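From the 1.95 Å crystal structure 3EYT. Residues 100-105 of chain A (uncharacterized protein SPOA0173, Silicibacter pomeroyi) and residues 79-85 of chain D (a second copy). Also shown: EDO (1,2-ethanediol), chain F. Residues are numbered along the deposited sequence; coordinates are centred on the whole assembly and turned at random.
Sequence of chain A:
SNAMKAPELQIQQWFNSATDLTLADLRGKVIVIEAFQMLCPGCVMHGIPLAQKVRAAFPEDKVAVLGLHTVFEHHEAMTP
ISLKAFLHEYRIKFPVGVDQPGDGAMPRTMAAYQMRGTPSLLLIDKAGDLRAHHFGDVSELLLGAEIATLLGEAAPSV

Chain A, residues 100-105: QPGDGA
Chain D (79-85) TPISLKA

Two copies of the same protein meet here, an irregular segment of chain A lying against the first turn of a helix in chain D, and the two stretches together bury 231 Å². Thr D79 sits at the N-cap position with phi/psi of -72/173° and chi1 at 73° (p); its OG1 accepts a weak capping bond from Ile D81 N at 3.3 Å, the N-H...O angle being 132°. The helix runs from Pro D80 through Ala D85 and beyond, with phi between -50 and -76° and psi between -26 and -50°. Its opening turn is fixed by Leu D83 N to Thr D79 O at 2.9 Å and Lys D84 N to Pro D80 O at 2.9 Å. This spacing places Pro D80 and Lys D84 one turn apart, both with CA-to-CB bonds directed toward chain A.

Chain A enters at Gln A100, extended at -69/147°, its side chain m, t with chi3 at 3°. The CA-to-CB bond points sideways, and the closest side-chain approach to the chain D stretch is 6.2 Å, from Gln A100 CB to Pro D80 CB, so this residue makes no contact with that stretch.

Pro A101 (-65/136°, C-gamma endo) anchors the register: its CA lies 6.1 Å from that of Ile D81. Its CA-to-CB bond points toward the helix, and 74 Å² of the residue is covered. Pro A101 CG touches the helix backbone at 3.9 Å from Pro D80 C, and it lies 4.0 Å from Pro D80 CB and 4.4 Å from Ile D81 CG1, the last two being distances typical of apolar packing. Pro D80 is C-gamma exo, while Ile D81 is m, t, its CA-to-CB bond sideways to chain A. Pro A101 CB also approaches Lys D84 CD at 4.3 Å, so the proline ring meets the aliphatic part of the lysine as well as the start of the helix. The Pro A101 carbonyl is engaged separately: EDO O2, of a 1,2-ethanediol probably from the crystallisation liquor, donates to Pro A101 O at 2.6 Å.

At Gly A102 (-92/-180°) the contact becomes polar. Lys D84 is t at all four chi angles, and this extended chain carries its ammonium group to the chain A backbone, where NZ donates to Gly A102 O at 2.8 Å.

Asp A103 (-59/-45°) contributes through its main chain: Lys D84 NZ donates a weak hydrogen bond to Asp A103 O at 3.4 Å. The CA-to-CB bond points away (chi1 -61°, m; chi2 -45°), and the nearest side-chain approach to the chain D stretch is 6.0 Å, from Asp A103 CB to Lys D84 NZ. The carboxylate is out of reach of the lysine, with Asp A103 OD1 6.9 Å from Lys D84 NZ. Asp A103 OD1 lies 3.2 Å from EDO C2.

Gly A104 (-109/-146°) brings its O to 3.2 Å from Lys D84 NZ, so three successive carbonyl oxygens gather around one ammonium group. Ala A105 (phi -69°) points its CB away and ends the stretch out of contact.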

ATOM      1  N   GLN A 100      -9.396 -10.179   3.500  1.00 13.55           N
ATOM      2  CA  GLN A 100      -8.476  -9.916   4.634  1.00 13.37           C
ATOM      3  C   GLN A 100      -7.151 -10.609   4.421  1.00 14.48           C
ATOM      4  O   GLN A 100      -7.148 -11.702   3.880  1.00 14.69           O
ATOM      5  CB  GLN A 100      -9.067 -10.451   5.944  1.00 12.94           C
ATOM      6  CG  GLN A 100     -10.380  -9.731   6.376  1.00 14.44           C
ATOM      7  CD  GLN A 100     -10.990 -10.326   7.649  1.00 13.57           C
ATOM      8  OE1 GLN A 100     -10.431 -11.252   8.268  1.00 14.59           O
ATOM      9  NE2 GLN A 100     -12.156  -9.818   8.023  1.00 14.19           N
ATOM     10  N   PRO A 101      -6.054 -10.002   4.904  1.00 15.33           N
ATOM     11  CA  PRO A 101      -4.686 -10.524   4.757  1.00 15.53           C
ATOM     12  C   PRO A 101      -4.563 -11.835   5.520  1.00 16.61           C
ATOM     13  O   PRO A 101      -5.121 -11.973   6.644  1.00 17.43           O
ATOM     14  CB  PRO A 101      -3.792  -9.429   5.365  1.00 15.90           C
ATOM     15  CG  PRO A 101      -4.714  -8.525   6.134  1.00 16.83           C
ATOM     16  CD  PRO A 101      -6.087  -8.671   5.569  1.00 14.50           C
ATOM     17  N   GLY A 102      -3.928 -12.817   4.881  1.00 14.99           N
ATOM     18  CA  GLY A 102      -3.836 -14.155   5.454  1.00 16.18           C
ATOM     19  C   GLY A 102      -2.569 -14.297   6.264  1.00 17.49           C
ATOM     20  O   GLY A 102      -1.787 -13.348   6.406  1.00 17.45           O
ATOM     21  N   ASP A 103      -2.380 -15.482   6.824  1.00 20.00           N
ATOM     22  CA  ASP A 103      -1.145 -15.830   7.520  1.00 21.96           C
ATOM     23  C   ASP A 103       0.039 -15.706   6.566  1.00 21.02           C
ATOM     24  O   ASP A 103       1.064 -15.127   6.926  1.00 22.65           O
ATOM     25  CB  ASP A 103      -1.273 -17.257   8.064  1.00 22.96           C
ATOM     26  CG  ASP A 103      -2.434 -17.388   9.067  1.00 28.87           C
ATOM     27  OD1 ASP A 103      -2.558 -16.499   9.945  1.00 35.35           O
ATOM     28  OD2 ASP A 103      -3.222 -18.357   8.984  1.00 33.65           O
ATOM     29  N   GLY A 104      -0.123 -16.227   5.351  1.00 20.33           N
ATOM     30  CA  GLY A 104       0.876 -16.085   4.285  1.00 19.24           C
ATOM     31  C   GLY A 104       0.383 -15.150   3.183  1.00 18.75           C
ATOM     32  O   GLY A 104      -0.354 -14.188   3.451  1.00 17.95           O
ATOM     33  N   ALA A 105       0.779 -15.447   1.941  1.00 17.21           N
ATOM     34  CA  ALA A 105       0.490 -14.570   0.795  1.00 17.28           C
ATOM     35  C   ALA A 105      -0.999 -14.541   0.442  1.00 16.49           C
ATOM     36  O   ALA A 105      -1.533 -13.496   0.088  1.00 15.85           O
ATOM     37  CB  ALA A 105       1.335 -14.977  -0.412  1.00 15.63           C
TER
ATOM     38  N   THR D  79      -4.618  -0.082   8.349  1.00 13.55           N
ATOM     39  CA  THR D  79      -5.478  -1.230   8.131  1.00 13.97           C
ATOM     40  C   THR D  79      -4.780  -2.514   8.593  1.00 14.07           C
ATOM     41  O   THR D  79      -3.592  -2.508   8.928  1.00 14.53           O
ATOM     42  CB  THR D  79      -5.874  -1.368   6.656  1.00 14.34           C
ATOM     43  OG1 THR D  79      -4.740  -1.830   5.936  1.00 12.81           O
ATOM     44  CG2 THR D  79      -6.331  -0.025   6.077  1.00 12.95           C
ATOM     45  N   PRO D  80      -5.508  -3.626   8.577  1.00 13.87           N
ATOM     46  CA  PRO D  80      -4.946  -4.877   8.978  1.00 14.11           C
ATOM     47  C   PRO D  80      -3.724  -5.283   8.148  1.00 14.80           C
ATOM     48  O   PRO D  80      -2.906  -6.019   8.658  1.00 15.28           O
ATOM     49  CB  PRO D  80      -6.106  -5.848   8.760  1.00 14.07           C
ATOM     50  CG  PRO D  80      -7.322  -5.008   9.055  1.00 14.38           C
ATOM     51  CD  PRO D  80      -6.985  -3.698   8.430  1.00 14.10           C
ATOM     52  N   ILE D  81      -3.623  -4.800   6.904  1.00 15.41           N
ATOM     53  CA  ILE D  81      -2.422  -4.966   6.066  1.00 17.31           C
ATOM     54  C   ILE D  81      -1.199  -4.447   6.865  1.00 16.45           C
ATOM     55  O   ILE D  81      -0.217  -5.166   7.017  1.00 16.66           O
ATOM     56  CB  ILE D  81      -2.618  -4.240   4.696  1.00 16.63           C
ATOM     57  CG1 ILE D  81      -3.842  -4.827   3.956  1.00 19.83           C
ATOM     58  CG2 ILE D  81      -1.391  -4.339   3.835  1.00 19.05           C
ATOM     59  CD1 ILE D  81      -4.409  -3.959   2.811  1.00 23.13           C
ATOM     60  N   SER D  82      -1.306  -3.226   7.410  1.00 15.81           N
ATOM     61  CA  SER D  82      -0.181  -2.594   8.145  1.00 14.70           C
ATOM     62  C   SER D  82      -0.029  -3.232   9.545  1.00 14.25           C
ATOM     63  O   SER D  82       1.084  -3.434  10.046  1.00 12.87           O
ATOM     64  CB  SER D  82      -0.330  -1.074   8.233  1.00 14.01           C
ATOM     65  OG  SER D  82      -0.326  -0.425   6.949  1.00 14.67           O
ATOM     66  N   LEU D  83      -1.150  -3.585  10.164  1.00 14.38           N
ATOM     67  CA  LEU D  83      -1.098  -4.222  11.485  1.00 14.08           C
ATOM     68  C   LEU D  83      -0.366  -5.562  11.422  1.00 13.85           C
ATOM     69  O   LEU D  83       0.430  -5.856  12.302  1.00 13.70           O
ATOM     70  CB  LEU D  83      -2.504  -4.426  12.067  1.00 13.95           C
ATOM     71  CG  LEU D  83      -2.576  -4.955  13.504  1.00 16.32           C
ATOM     72  CD1 LEU D  83      -1.965  -3.980  14.538  1.00 14.90           C
ATOM     73  CD2 LEU D  83      -4.031  -5.388  13.909  1.00 13.22           C
ATOM     74  N   LYS D  84      -0.638  -6.378  10.396  1.00 13.62           N
ATOM     75  CA  LYS D  84       0.072  -7.672  10.276  1.00 13.92           C
ATOM     76  C   LYS D  84       1.592  -7.448  10.403  1.00 13.82           C
ATOM     77  O   LYS D  84       2.281  -8.144  11.165  1.00 14.44           O
ATOM     78  CB  LYS D  84      -0.245  -8.335   8.935  1.00 13.99           C
ATOM     79  CG  LYS D  84       0.411  -9.710   8.709  1.00 16.12           C
ATOM     80  CD  LYS D  84      -0.059 -10.312   7.355  1.00 16.74           C
ATOM     81  CE  LYS D  84       0.891 -11.422   6.918  1.00 19.30           C
ATOM     82  NZ  LYS D  84       0.512 -12.045   5.615  1.00 20.32           N
ATOM     83  N   ALA D  85       2.109  -6.484   9.649  1.00 14.10           N
ATOM     84  CA  ALA D  85       3.561  -6.231   9.604  1.00 14.55           C
ATOM     85  C   ALA D  85       4.045  -5.675  10.948  1.00 14.72           C
ATOM     86  O   ALA D  85       5.102  -6.067  11.463  1.00 15.45           O
ATOM     87  CB  ALA D  85       3.873  -5.258   8.483  1.00 14.65           C
TER
HETATM   88  C1  EDO F 203      -4.546 -13.884  10.862  1.00 39.00           C
HETATM   89  O1  EDO F 203      -5.865 -13.305  10.752  1.00 36.59           O
HETATM   90  C2  EDO F 203      -3.790 -13.601   9.574  1.00 36.65           C
HETATM   91  O2  EDO F 203      -4.747 -13.738   8.508  1.00 35.86           O